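Local coordinates for protein sucrose 6(F)-phosphate phosphorylase (Thermoanaerobacterium thermosaccharolyticum DSM 571, PDB 6S9V) that is a phosphorylase enzyme built on the closed parallel beta/alpha barrel of the alpha-amylase family, at residues 24-29 and 391-396; 54-59 and 94-99; 298-303 and 384-389; 364-369 and 399-404. All coordinates share one frame; numbering follows the deposited sequence.

How the contacts relate
Contacts 1, 2 and 3 lie on the eight-stranded parallel barrel and show how it is held strand to strand and closed on itself. Contact 2 ties strand 92-97 to the chain leaving strand 51-54, contact 3 joins strands 302-304 and 388-392, and contact 1 closes the ring by pairing the last strand with the first, 22-25. Contact 1 touches contact 2 through T25 and L55, their centres about 14 Å apart; contact 3 lies about 20 Å from contact 1 between centres, further back along strand 388-392. Contact 4, its centre about 14 Å from that of contact 1, joins two loop-and-helix segments and touches contact 1 where V394 O meets G399 N. Along the chain, contacts 2 and 3 fall within the span bridged by contact 1, whereas contact 4 crosses contacts 1 and 3.

Contact 1 of 4, residues 24-29 and 391-396; sequences ITYPDS and VYYVGL
Y393 and I24 bury the most surface here, and they meet first through their backbones. The N of Y393 donates to the O of I24 at 2.9 Å, and the N of I24 in turn donates to the O of V391, also at 2.9 Å. CG of Y393 stands between its own N and carbonyl carbon (chi1 73°), a setting that presents one face of the ring to S29, whose OG sits 3.3 Å above the plane of the Y393 ring, over its centre. V394 CG2 lies over the opposite face near the rim, and the O of I24 reaches the ring edge. The two backbone bonds belong to the parallel ladder by which strand 388-392 closes the alpha-amylase barrel against strand 22-25, just where the last strand gives way to helix 393-396, with Y392 as its N-cap residue. Y392 and I24 share a face of the sheet and their side chains cross at about a right angle, Y392 CD1 lying 3.8 Å from I24 CG2. The Y392 OH comes within 3.6 Å of Y26 CE2 at the ring edge, and the Y393 OH lies by the same edge at 3.8 Å from Y26 CD2. These hydroxyls hydrogen-bond to the backbone O of N416 and of H418, respectively.

Contact 2 of 4, residues 54-59 and 94-99; sequences ILPPFP and LLDLMV
I54 and L94 make the one direct backbone bond, I54 N to L94 O at 3.2 Å and bent at the hydrogen (137°), in segments whose end-to-end directions diverge by 40°. One step further a water takes over: it donates to the O of I54 at 2.6 Å and to OD1 of D96, and accepts from the N of D96, three bonds that bridge the parting chains. The side chain of D96 sets out toward the other segment, and its CG, anti to the carbonyl carbon (chi1 -68°), brings OD1 to 3.4 Å from P56 CD. Beyond the water, OD1 has H53 NE2 as a partner and OD2 forms a salt bridge with R209, so that both carboxylate oxygens are engaged although the residue is buried. The backbone O of D96, by contrast, has no polar partner in the model and faces the edge of the F58 ring, 3.7 Å from F58 CE2. L95 divides its two methyls: CD2 packs 3.9 Å from I54 CB, while CD1 lies 4.2 Å from F58 CZ. The chain of M98 is bent twice, and M98 CE lies 4.1 Å from P56 CG. The contact starts where the second strand ends and follows the departing loop along the third. Helix 81-88 covers I54, F58 and L95, helix 187-202 packs on L95 and L97, and strand 207-210 flanks L94.

Contact 3 of 4, residues 298-303 and 384-389; sequences RPINQF and FTPGIP
The seventh and eighth strands of the parallel barrel start side by side here, with F303 and I388 forming a bridge. The N of I388 donates to the O of Q302 at 2.9 Å. On the face shared by the bridged residues, F303 and I388 lie alongside each other pointing the same way: I388 CB sits over the F303 ring in a CH-pi contact, 4.0 Å from the centroid, and I388 CG2 touches F303 CE2 at 3.7 Å. G387 CA approaches the O of Q302 to 3.1 Å, a closeness possible because no side chain intervenes, and the backbone angles of G387 (phi 133°) likewise call for glycine. Ahead of the strands, I300 CB packs on P386 CB at 3.8 Å. R298 reaches across, its chain bent at chi3 (-90°), and grips the O of P386 end-on with NH1 at 2.9 Å and NH2 at 3.0 Å, that oxygen lying in the guanidinium plane. T385 CG2 rests over one guanidinium face. The guanidinium would be expected to polarise the P386 carbonyl, an effect that the salt bridge from NH2 to D272 probably moderates.

Contact 4 of 4, residues 364-369 and 399-404; sequences YYSALN and GVNDFE
S366 reaches from its helix towards V400 and N401, and its short side chain gives the largest share of the contact. Its CB lies against the amide of N401, 3.4 Å from N401 ND2 and 3.6 Å from N401 CG. OG stands anti to the carbonyl carbon (chi1 -74°), a setting that lets it accept the backbone N-H of N401 at 3.0 Å with an angle of 151°. At the same time it lies 3.2 Å from V400 CA and 3.5 Å from V400 CB. A serine hydroxyl thereby holds an extended chain that makes no direct backbone hydrogen bond to the helix. Y365 runs beside V400, and V400 CG1 meets the edge of the Y365 ring in plane, 3.9 Å from Y365 CD2. A water accepts from the N of Y365 at 3.1 Å and donates to the O of G399. T363 ties the two parts further, its OG1 bonding the O of G399 and its N the OD1 of N401. Helix 364-367 is ended by a Schellman motif with N369 as its C-prime residue and packs on helix 275-285 through Y364 and A367, while L368 also touches helix 372-384; on the other segment D402 caps helix 403-409 through OD1.

Contact 1 of 4, residues 24-29 and 391-396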
loop_
_atom_site.group_PDB
_atom_site.type_symbol
_atom_site.label_atom_id
_atom_site.label_comp_id
_atom_site.label_asym_id
_atom_site.label_seq_id
_atom_site.Cartn_x
_atom_site.Cartn_y
_atom_site.Cartn_z
ATOM N N ILE A 24 0.432 -3.833 -8.658
ATOM C CA ILE A 24 -0.691 -3.375 -7.846
ATOM C C ILE A 24 -1.772 -2.875 -8.793
ATOM O O ILE A 24 -1.511 -1.982 -9.601
ATOM C CB ILE A 24 -0.306 -2.241 -6.878
ATOM C CG1 ILE A 24 0.877 -2.620 -5.990
ATOM C CG2 ILE A 24 -1.509 -1.855 -6.025
ATOM C CD1 ILE A 24 1.559 -1.404 -5.380
ATOM N N THR A 25 -2.985 -3.412 -8.671
ATOM C CA THR A 25 -4.069 -2.985 -9.550
ATOM C C THR A 25 -5.402 -3.111 -8.828
ATOM O O THR A 25 -5.573 -3.955 -7.940
ATOM C CB THR A 25 -4.110 -3.808 -10.845
ATOM O OG1 THR A 25 -5.103 -3.276 -11.740
ATOM C CG2 THR A 25 -4.448 -5.266 -10.543
ATOM N N TYR A 26 -6.346 -2.268 -9.215
ATOM C CA TYR A 26 -7.720 -2.505 -8.834
ATOM C C TYR A 26 -8.253 -3.680 -9.643
ATOM O O TYR A 26 -7.729 -4.003 -10.716
ATOM C CB TYR A 26 -8.579 -1.262 -9.061
ATOM C CG TYR A 26 -8.374 -0.189 -8.023
ATOM C CD1 TYR A 26 -8.973 -0.288 -6.770
ATOM C CD2 TYR A 26 -7.583 0.925 -8.284
ATOM C CE1 TYR A 26 -8.798 0.690 -5.811
ATOM C CE2 TYR A 26 -7.397 1.904 -7.323
ATOM C CZ TYR A 26 -8.006 1.779 -6.092
ATOM O OH TYR A 26 -7.844 2.749 -5.134
ATOM N N PRO A 27 -9.268 -4.368 -9.120
ATOM C CA PRO A 27 -9.832 -5.505 -9.860
ATOM C C PRO A 27 -10.458 -5.106 -11.174
ATOM O O PRO A 27 -10.602 -5.959 -12.060
ATOM C CB PRO A 27 -10.881 -6.075 -8.893
ATOM C CG PRO A 27 -11.204 -4.956 -7.967
ATOM C CD PRO A 27 -9.941 -4.151 -7.827
ATOM N N ASP A 28 -10.829 -3.834 -11.335
ATOM C CA ASP A 28 -11.532 -3.384 -12.523
ATOM C C ASP A 28 -10.757 -2.362 -13.343
ATOM O O ASP A 28 -11.258 -1.926 -14.386
ATOM C CB ASP A 28 -12.896 -2.795 -12.134
ATOM C CG ASP A 28 -12.787 -1.691 -11.084
ATOM O OD1 ASP A 28 -11.848 -1.722 -10.260
ATOM O OD2 ASP A 28 -13.644 -0.783 -11.086
ATOM N N SER A 29 -9.549 -1.983 -12.926
ATOM C CA SER A 29 -8.847 -0.879 -13.568
ATOM C C SER A 29 -8.016 -1.289 -14.778
ATOM O O SER A 29 -7.496 -0.407 -15.473
ATOM C CB SER A 29 -7.949 -0.163 -12.554
ATOM O OG SER A 29 -6.980 -1.046 -11.998
ATOM N N VAL A 391 4.978 -2.396 -8.626
ATOM C CA VAL A 391 4.689 -1.375 -9.630
ATOM C C VAL A 391 3.177 -1.195 -9.697
ATOM O O VAL A 391 2.439 -2.154 -9.965
ATOM C CB VAL A 391 5.253 -1.744 -11.012
ATOM C CG1 VAL A 391 4.812 -0.726 -12.073
ATOM C CG2 VAL A 391 6.776 -1.820 -10.962
ATOM N N TYR A 392 2.721 0.024 -9.435
ATOM C CA TYR A 392 1.300 0.343 -9.545
ATOM C C TYR A 392 0.897 0.443 -11.013
ATOM O O TYR A 392 1.673 0.902 -11.855
ATOM C CB TYR A 392 1.040 1.644 -8.793
ATOM C CG TYR A 392 -0.388 2.108 -8.679
ATOM C CD1 TYR A 392 -1.332 1.376 -7.980
ATOM C CD2 TYR A 392 -0.777 3.317 -9.240
ATOM C CE1 TYR A 392 -2.631 1.827 -7.849
ATOM C CE2 TYR A 392 -2.073 3.776 -9.117
ATOM C CZ TYR A 392 -2.988 3.033 -8.420
ATOM O OH TYR A 392 -4.271 3.488 -8.300
ATOM N N TYR A 393 -0.336 0.011 -11.321
ATOM C CA TYR A 393 -0.736 -0.159 -12.717
ATOM C C TYR A 393 -0.688 1.157 -13.488
ATOM O O TYR A 393 -0.355 1.169 -14.679
ATOM C CB TYR A 393 -2.134 -0.780 -12.806
ATOM C CG TYR A 393 -3.274 0.151 -12.439
ATOM C CD1 TYR A 393 -3.570 0.411 -11.111
ATOM C CD2 TYR A 393 -4.050 0.767 -13.420
ATOM C CE1 TYR A 393 -4.605 1.253 -10.760
ATOM C CE2 TYR A 393 -5.083 1.619 -13.076
ATOM C CZ TYR A 393 -5.355 1.855 -11.743
ATOM O OH TYR A 393 -6.381 2.690 -11.374
ATOM N N VAL A 394 -1.016 2.276 -12.840
ATOM C CA VAL A 394 -0.950 3.555 -13.547
ATOM C C VAL A 394 0.488 3.859 -13.948
ATOM O O VAL A 394 0.757 4.280 -15.080
ATOM C CB VAL A 394 -1.550 4.685 -12.687
ATOM C CG1 VAL A 394 -1.348 6.060 -13.378
ATOM C CG2 VAL A 394 -3.022 4.424 -12.428
ATOM N N GLY A 395 1.433 3.647 -13.027
ATOM C CA GLY A 395 2.835 3.866 -13.340
ATOM C C GLY A 395 3.371 2.880 -14.358
ATOM O O GLY A 395 4.241 3.227 -15.163
ATOM N N LEU A 396 2.849 1.657 -14.354
ATOM C CA LEU A 396 3.223 0.680 -15.368
ATOM C C LEU A 396 2.975 1.217 -16.770
ATOM O O LEU A 396 3.767 0.971 -17.685
ATOM C CB LEU A 396 2.431 -0.611 -15.154
ATOM C CG LEU A 396 2.642 -1.699 -16.201
ATOM C CD1 LEU A 396 4.078 -2.227 -16.143
ATOM C CD2 LEU A 396 1.624 -2.828 -16.026
#

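Contact 2 of 4, residues 54-59 and 94-99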
loop_
_atom_site.group_PDB
_atom_site.type_symbol
_atom_site.label_atom_id
_atom_site.label_comp_id
_atom_site.label_asym_id
_atom_site.label_seq_id
_atom_site.Cartn_x
_atom_site.Cartn_y
_atom_site.Cartn_z
ATOM N N ILE A 54 -4.181 -7.406 -5.766
ATOM C CA ILE A 54 -5.503 -7.007 -6.224
ATOM C C ILE A 54 -6.139 -6.187 -5.111
ATOM O O ILE A 54 -6.433 -6.717 -4.038
ATOM C CB ILE A 54 -6.377 -8.219 -6.563
ATOM C CG1 ILE A 54 -5.714 -9.111 -7.601
ATOM C CG2 ILE A 54 -7.749 -7.751 -7.073
ATOM C CD1 ILE A 54 -6.430 -10.444 -7.773
ATOM N N LEU A 55 -6.357 -4.899 -5.362
ATOM C CA LEU A 55 -7.000 -4.053 -4.368
ATOM C C LEU A 55 -8.413 -4.584 -4.112
ATOM O O LEU A 55 -8.953 -5.336 -4.925
ATOM C CB LEU A 55 -6.979 -2.600 -4.833
ATOM C CG LEU A 55 -5.530 -2.066 -4.781
ATOM C CD1 LEU A 55 -5.284 -0.918 -5.746
ATOM C CD2 LEU A 55 -5.199 -1.661 -3.334
ATOM N N PRO A 56 -9.003 -4.241 -2.968
ATOM C CA PRO A 56 -10.149 -5.026 -2.425
ATOM C C PRO A 56 -11.193 -5.349 -3.475
ATOM O O PRO A 56 -11.855 -4.446 -4.013
ATOM C CB PRO A 56 -10.711 -4.100 -1.337
ATOM C CG PRO A 56 -9.511 -3.355 -0.846
ATOM C CD PRO A 56 -8.621 -3.141 -2.060
ATOM N N PRO A 57 -11.368 -6.637 -3.796
ATOM C CA PRO A 57 -12.365 -7.058 -4.794
ATOM C C PRO A 57 -13.665 -7.604 -4.212
ATOM O O PRO A 57 -14.431 -8.217 -4.962
ATOM C CB PRO A 57 -11.613 -8.171 -5.534
ATOM C CG PRO A 57 -10.852 -8.856 -4.413
ATOM C CD PRO A 57 -10.444 -7.739 -3.460
ATOM N N PHE A 58 -13.919 -7.422 -2.920
ATOM C CA PHE A 58 -15.129 -7.936 -2.292
ATOM C C PHE A 58 -16.262 -6.932 -2.438
ATOM O O PHE A 58 -16.022 -5.738 -2.642
ATOM C CB PHE A 58 -14.837 -8.249 -0.825
ATOM C CG PHE A 58 -13.464 -8.813 -0.622
ATOM C CD1 PHE A 58 -13.171 -10.101 -1.024
ATOM C CD2 PHE A 58 -12.450 -8.038 -0.087
ATOM C CE1 PHE A 58 -11.901 -10.611 -0.870
ATOM C CE2 PHE A 58 -11.181 -8.550 0.076
ATOM C CZ PHE A 58 -10.905 -9.829 -0.333
ATOM N N PRO A 59 -17.514 -7.384 -2.361
ATOM C CA PRO A 59 -18.636 -6.433 -2.360
ATOM C C PRO A 59 -18.417 -5.390 -1.281
ATOM O O PRO A 59 -18.077 -5.717 -0.144
ATOM C CB PRO A 59 -19.861 -7.305 -2.067
ATOM C CG PRO A 59 -19.437 -8.700 -2.360
ATOM C CD PRO A 59 -17.962 -8.764 -2.087
ATOM N N LEU A 94 -1.704 -11.149 -3.477
ATOM C CA LEU A 94 -1.766 -10.363 -2.254
ATOM C C LEU A 94 -3.143 -9.714 -2.184
ATOM O O LEU A 94 -3.543 -9.011 -3.115
ATOM C CB LEU A 94 -0.656 -9.317 -2.273
ATOM C CG LEU A 94 -0.192 -8.655 -0.990
ATOM C CD1 LEU A 94 1.155 -7.969 -1.252
ATOM C CD2 LEU A 94 -1.224 -7.678 -0.508
ATOM N N LEU A 95 -3.867 -9.957 -1.091
ATOM C CA LEU A 95 -5.172 -9.350 -0.873
ATOM C C LEU A 95 -5.200 -8.586 0.443
ATOM O O LEU A 95 -4.392 -8.829 1.340
ATOM C CB LEU A 95 -6.286 -10.400 -0.852
ATOM C CG LEU A 95 -6.604 -11.158 -2.135
ATOM C CD1 LEU A 95 -7.785 -12.101 -1.880
ATOM C CD2 LEU A 95 -6.914 -10.199 -3.282
ATOM N N ASP A 96 -6.170 -7.678 0.552
ATOM C CA ASP A 96 -6.362 -6.867 1.746
ATOM C C ASP A 96 -7.299 -7.533 2.740
ATOM O O ASP A 96 -8.352 -8.062 2.364
ATOM C CB ASP A 96 -6.975 -5.506 1.394
ATOM C CG ASP A 96 -6.048 -4.628 0.609
ATOM O OD1 ASP A 96 -5.968 -4.775 -0.629
ATOM O OD2 ASP A 96 -5.416 -3.772 1.245
ATOM N N LEU A 97 -6.945 -7.434 4.018
ATOM C CA LEU A 97 -7.844 -7.720 5.128
ATOM C C LEU A 97 -8.084 -6.408 5.865
ATOM O O LEU A 97 -7.135 -5.777 6.344
ATOM C CB LEU A 97 -7.250 -8.774 6.063
ATOM C CG LEU A 97 -8.067 -9.105 7.310
ATOM C CD1 LEU A 97 -9.459 -9.597 6.902
ATOM C CD2 LEU A 97 -7.346 -10.139 8.158
ATOM N N MET A 98 -9.340 -5.975 5.916
ATOM C CA MET A 98 -9.682 -4.723 6.594
ATOM C C MET A 98 -9.861 -5.031 8.077
ATOM O O MET A 98 -10.971 -5.158 8.606
ATOM C CB MET A 98 -10.919 -4.094 5.970
ATOM C CG MET A 98 -10.599 -3.161 4.777
ATOM S SD MET A 98 -9.604 -3.862 3.418
ATOM C CE MET A 98 -10.782 -4.994 2.664
ATOM N N VAL A 99 -8.727 -5.149 8.773
ATOM C CA VAL A 99 -8.779 -5.526 10.175
ATOM C C VAL A 99 -9.462 -4.459 11.023
ATOM O O VAL A 99 -9.893 -4.754 12.142
ATOM C CB VAL A 99 -7.376 -5.813 10.759
ATOM C CG1 VAL A 99 -6.795 -7.087 10.173
ATOM C CG2 VAL A 99 -6.442 -4.632 10.535
HETATM O O HOH W 1 -7.603 -6.773 -1.679
#

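Contact 3 of 4, residues 298-303 and 384-389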
loop_
_atom_site.group_PDB
_atom_site.type_symbol
_atom_site.label_atom_id
_atom_site.label_comp_id
_atom_site.label_asym_id
_atom_site.label_seq_id
_atom_site.Cartn_x
_atom_site.Cartn_y
_atom_site.Cartn_z
ATOM N N ARG A 298 18.287 1.403 6.765
ATOM C CA ARG A 298 16.906 0.974 6.578
ATOM C C ARG A 298 16.863 -0.539 6.638
ATOM O O ARG A 298 17.827 -1.196 6.236
ATOM C CB ARG A 298 16.339 1.471 5.236
ATOM C CG ARG A 298 16.865 0.733 4.014
ATOM C CD ARG A 298 16.357 1.343 2.717
ATOM N NE ARG A 298 15.090 0.776 2.248
ATOM C CZ ARG A 298 14.971 -0.402 1.642
ATOM N NH1 ARG A 298 16.041 -1.168 1.466
ATOM N NH2 ARG A 298 13.780 -0.827 1.235
ATOM N N PRO A 299 15.775 -1.122 7.134
ATOM C CA PRO A 299 15.631 -2.580 7.035
ATOM C C PRO A 299 15.416 -2.974 5.582
ATOM O O PRO A 299 14.864 -2.215 4.782
ATOM C CB PRO A 299 14.401 -2.882 7.895
ATOM C CG PRO A 299 13.626 -1.593 7.934
ATOM C CD PRO A 299 14.634 -0.479 7.809
ATOM N N ILE A 300 15.855 -4.182 5.237
ATOM C CA ILE A 300 15.736 -4.596 3.844
ATOM C C ILE A 300 14.457 -5.373 3.563
ATOM O O ILE A 300 14.094 -5.542 2.390
ATOM C CB ILE A 300 16.946 -5.429 3.383
ATOM C CG1 ILE A 300 16.987 -6.784 4.081
ATOM C CG2 ILE A 300 18.238 -4.659 3.633
ATOM C CD1 ILE A 300 18.110 -7.674 3.575
ATOM N N ASN A 301 13.776 -5.879 4.590
ATOM C CA ASN A 301 12.586 -6.705 4.364
ATOM C C ASN A 301 11.347 -5.809 4.307
ATOM O O ASN A 301 10.481 -5.780 5.183
ATOM C CB ASN A 301 12.500 -7.810 5.405
ATOM C CG ASN A 301 13.495 -8.936 5.112
ATOM O OD1 ASN A 301 13.249 -9.802 4.264
ATOM N ND2 ASN A 301 14.638 -8.899 5.779
ATOM N N GLN A 302 11.299 -5.053 3.217
ATOM C CA GLN A 302 10.217 -4.130 2.923
ATOM C C GLN A 302 9.708 -4.367 1.509
ATOM O O GLN A 302 10.438 -4.840 0.636
ATOM C CB GLN A 302 10.669 -2.680 3.030
ATOM C CG GLN A 302 11.366 -2.306 4.313
ATOM C CD GLN A 302 11.482 -0.799 4.454
ATOM O OE1 GLN A 302 10.478 -0.084 4.423
ATOM N NE2 GLN A 302 12.708 -0.308 4.578
ATOM N N PHE A 303 8.446 -4.017 1.286
ATOM C CA PHE A 303 7.896 -3.942 -0.059
ATOM C C PHE A 303 8.089 -2.520 -0.557
ATOM O O PHE A 303 7.615 -1.573 0.081
ATOM C CB PHE A 303 6.425 -4.328 -0.065
ATOM C CG PHE A 303 6.197 -5.803 0.023
ATOM C CD1 PHE A 303 6.442 -6.481 1.202
ATOM C CD2 PHE A 303 5.744 -6.509 -1.073
ATOM C CE1 PHE A 303 6.226 -7.845 1.289
ATOM C CE2 PHE A 303 5.529 -7.871 -0.997
ATOM C CZ PHE A 303 5.774 -8.541 0.183
ATOM N N PHE A 384 16.830 -1.563 -7.741
ATOM C CA PHE A 384 18.128 -1.851 -7.144
ATOM C C PHE A 384 18.129 -1.710 -5.624
ATOM O O PHE A 384 19.122 -2.069 -4.989
ATOM C CB PHE A 384 19.217 -0.942 -7.746
ATOM C CG PHE A 384 19.862 -1.529 -8.971
ATOM C CD1 PHE A 384 19.175 -1.581 -10.175
ATOM C CD2 PHE A 384 21.132 -2.061 -8.909
ATOM C CE1 PHE A 384 19.756 -2.145 -11.295
ATOM C CE2 PHE A 384 21.713 -2.638 -10.018
ATOM C CZ PHE A 384 21.032 -2.678 -11.212
ATOM N N THR A 385 17.065 -1.185 -5.041
ATOM C CA THR A 385 16.943 -1.074 -3.584
ATOM C C THR A 385 16.499 -2.411 -3.003
ATOM O O THR A 385 15.554 -3.014 -3.520
ATOM C CB THR A 385 15.931 0.010 -3.213
ATOM O OG1 THR A 385 16.392 1.274 -3.701
ATOM C CG2 THR A 385 15.760 0.099 -1.685
ATOM N N PRO A 386 17.158 -2.908 -1.954
ATOM C CA PRO A 386 16.715 -4.171 -1.346
ATOM C C PRO A 386 15.254 -4.096 -0.920
ATOM O O PRO A 386 14.798 -3.102 -0.349
ATOM C CB PRO A 386 17.649 -4.333 -0.141
ATOM C CG PRO A 386 18.890 -3.588 -0.522
ATOM C CD PRO A 386 18.397 -2.398 -1.333
ATOM N N GLY A 387 14.530 -5.172 -1.199
ATOM C CA GLY A 387 13.106 -5.255 -0.938
ATOM C C GLY A 387 12.366 -5.818 -2.147
ATOM O O GLY A 387 12.894 -5.925 -3.238
ATOM N N ILE A 388 11.104 -6.161 -1.884
ATOM C CA ILE A 388 10.249 -6.717 -2.943
ATOM C C ILE A 388 9.646 -5.553 -3.698
ATOM O O ILE A 388 8.878 -4.772 -3.121
ATOM C CB ILE A 388 9.149 -7.617 -2.348
ATOM C CG1 ILE A 388 9.769 -8.737 -1.517
ATOM C CG2 ILE A 388 8.257 -8.152 -3.465
ATOM C CD1 ILE A 388 10.625 -9.684 -2.316
ATOM N N PRO A 389 9.951 -5.388 -4.997
ATOM C CA PRO A 389 9.467 -4.214 -5.740
ATOM C C PRO A 389 8.053 -4.402 -6.273
ATOM O O PRO A 389 7.727 -5.434 -6.863
ATOM C CB PRO A 389 10.478 -4.073 -6.885
ATOM C CG PRO A 389 11.182 -5.404 -6.988
ATOM C CD PRO A 389 10.781 -6.280 -5.827
#

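Contact 4 of 4, residues 364-369 and 399-404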
loop_
_atom_site.group_PDB
_atom_site.type_symbol
_atom_site.label_atom_id
_atom_site.label_comp_id
_atom_site.label_asym_id
_atom_site.label_seq_id
_atom_site.Cartn_x
_atom_site.Cartn_y
_atom_site.Cartn_z
ATOM N N TYR A 364 3.015 9.110 -10.482
ATOM C CA TYR A 364 4.451 9.280 -10.277
ATOM C C TYR A 364 5.116 9.838 -11.528
ATOM O O TYR A 364 6.023 10.675 -11.438
ATOM C CB TYR A 364 5.083 7.962 -9.846
ATOM C CG TYR A 364 6.280 8.163 -8.950
ATOM C CD1 TYR A 364 6.134 8.252 -7.569
ATOM C CD2 TYR A 364 7.552 8.286 -9.486
ATOM C CE1 TYR A 364 7.229 8.446 -6.747
ATOM C CE2 TYR A 364 8.647 8.480 -8.682
ATOM C CZ TYR A 364 8.487 8.561 -7.310
ATOM O OH TYR A 364 9.597 8.753 -6.513
ATOM N N TYR A 365 4.656 9.412 -12.705
ATOM C CA TYR A 365 5.166 9.945 -13.961
ATOM C C TYR A 365 4.895 11.441 -14.074
ATOM O O TYR A 365 5.788 12.210 -14.453
ATOM C CB TYR A 365 4.531 9.160 -15.108
ATOM C CG TYR A 365 4.976 9.524 -16.502
ATOM C CD1 TYR A 365 6.284 9.313 -16.924
ATOM C CD2 TYR A 365 4.066 10.027 -17.418
ATOM C CE1 TYR A 365 6.673 9.619 -18.227
ATOM C CE2 TYR A 365 4.442 10.335 -18.709
ATOM C CZ TYR A 365 5.742 10.140 -19.108
ATOM O OH TYR A 365 6.098 10.452 -20.401
ATOM N N SER A 366 3.681 11.878 -13.720
ATOM C CA SER A 366 3.381 13.313 -13.723
ATOM C C SER A 366 4.230 14.060 -12.697
ATOM O O SER A 366 4.637 15.209 -12.928
ATOM C CB SER A 366 1.896 13.549 -13.435
ATOM O OG SER A 366 1.081 13.212 -14.543
ATOM N N ALA A 367 4.500 13.424 -11.552
ATOM C CA ALA A 367 5.308 14.059 -10.518
ATOM C C ALA A 367 6.721 14.344 -11.005
ATOM O O ALA A 367 7.346 15.312 -10.559
ATOM C CB ALA A 367 5.349 13.179 -9.269
ATOM N N LEU A 368 7.235 13.527 -11.921
ATOM C CA LEU A 368 8.539 13.737 -12.534
ATOM C C LEU A 368 8.459 14.565 -13.814
ATOM O O LEU A 368 9.387 14.531 -14.630
ATOM C CB LEU A 368 9.214 12.395 -12.814
ATOM C CG LEU A 368 9.590 11.660 -11.526
ATOM C CD1 LEU A 368 10.063 10.232 -11.830
ATOM C CD2 LEU A 368 10.660 12.430 -10.768
ATOM N N ASN A 369 7.369 15.301 -14.002
ATOM C CA ASN A 369 7.206 16.175 -15.163
ATOM C C ASN A 369 7.185 15.379 -16.465
ATOM O O ASN A 369 7.570 15.879 -17.529
ATOM C CB ASN A 369 8.314 17.232 -15.189
ATOM C CG ASN A 369 7.780 18.631 -15.422
ATOM O OD1 ASN A 369 6.601 18.824 -15.713
ATOM N ND2 ASN A 369 8.657 19.613 -15.295
ATOM N N GLY A 399 1.008 6.519 -16.754
ATOM C CA GLY A 399 -0.204 7.316 -16.774
ATOM C C GLY A 399 0.023 8.699 -16.190
ATOM O O GLY A 399 0.803 8.884 -15.255
ATOM N N VAL A 400 -0.669 9.683 -16.761
ATOM C CA VAL A 400 -0.620 11.053 -16.274
ATOM C C VAL A 400 -1.857 11.330 -15.431
ATOM O O VAL A 400 -2.863 10.613 -15.489
ATOM C CB VAL A 400 -0.514 12.084 -17.426
ATOM C CG1 VAL A 400 0.728 11.840 -18.264
ATOM C CG2 VAL A 400 -1.760 12.048 -18.288
ATOM N N ASN A 401 -1.791 12.422 -14.667
ATOM C CA ASN A 401 -2.874 12.827 -13.778
ATOM C C ASN A 401 -4.218 12.841 -14.487
ATOM O O ASN A 401 -4.371 13.444 -15.556
ATOM C CB ASN A 401 -2.584 14.224 -13.217
ATOM C CG ASN A 401 -1.445 14.229 -12.237
ATOM O OD1 ASN A 401 -1.228 13.257 -11.511
ATOM N ND2 ASN A 401 -0.700 15.333 -12.203
ATOM N N ASP A 402 -5.208 12.209 -13.849
ATOM C CA ASP A 402 -6.570 12.093 -14.378
ATOM C C ASP A 402 -7.401 13.239 -13.809
ATOM O O ASP A 402 -8.113 13.110 -12.810
ATOM C CB ASP A 402 -7.149 10.724 -14.033
ATOM C CG ASP A 402 -8.483 10.445 -14.711
ATOM O OD1 ASP A 402 -9.088 11.372 -15.287
ATOM O OD2 ASP A 402 -8.920 9.272 -14.665
ATOM N N PHE A 403 -7.299 14.396 -14.473
ATOM C CA PHE A 403 -8.038 15.572 -14.028
ATOM C C PHE A 403 -9.540 15.409 -14.228
ATOM O O PHE A 403 -10.326 15.952 -13.442
ATOM C CB PHE A 403 -7.546 16.824 -14.762
ATOM C CG PHE A 403 -6.131 17.193 -14.438
ATOM C CD1 PHE A 403 -5.756 17.457 -13.131
ATOM C CD2 PHE A 403 -5.178 17.281 -15.435
ATOM C CE1 PHE A 403 -4.453 17.795 -12.825
ATOM C CE2 PHE A 403 -3.873 17.622 -15.135
ATOM C CZ PHE A 403 -3.512 17.881 -13.827
ATOM N N GLU A 404 -9.963 14.679 -15.264
ATOM C CA GLU A 404 -11.393 14.482 -15.474
ATOM C C GLU A 404 -12.025 13.797 -14.272
ATOM O O GLU A 404 -13.080 14.220 -13.784
ATOM C CB GLU A 404 -11.646 13.648 -16.733
ATOM C CG GLU A 404 -13.133 13.366 -16.951
ATOM C CD GLU A 404 -13.417 12.497 -18.157
ATOM O OE1 GLU A 404 -12.546 11.686 -18.537
ATOM O OE2 GLU A 404 -14.532 12.617 -18.709
HETATM O O HOH W 2 2.498 7.293 -13.506
#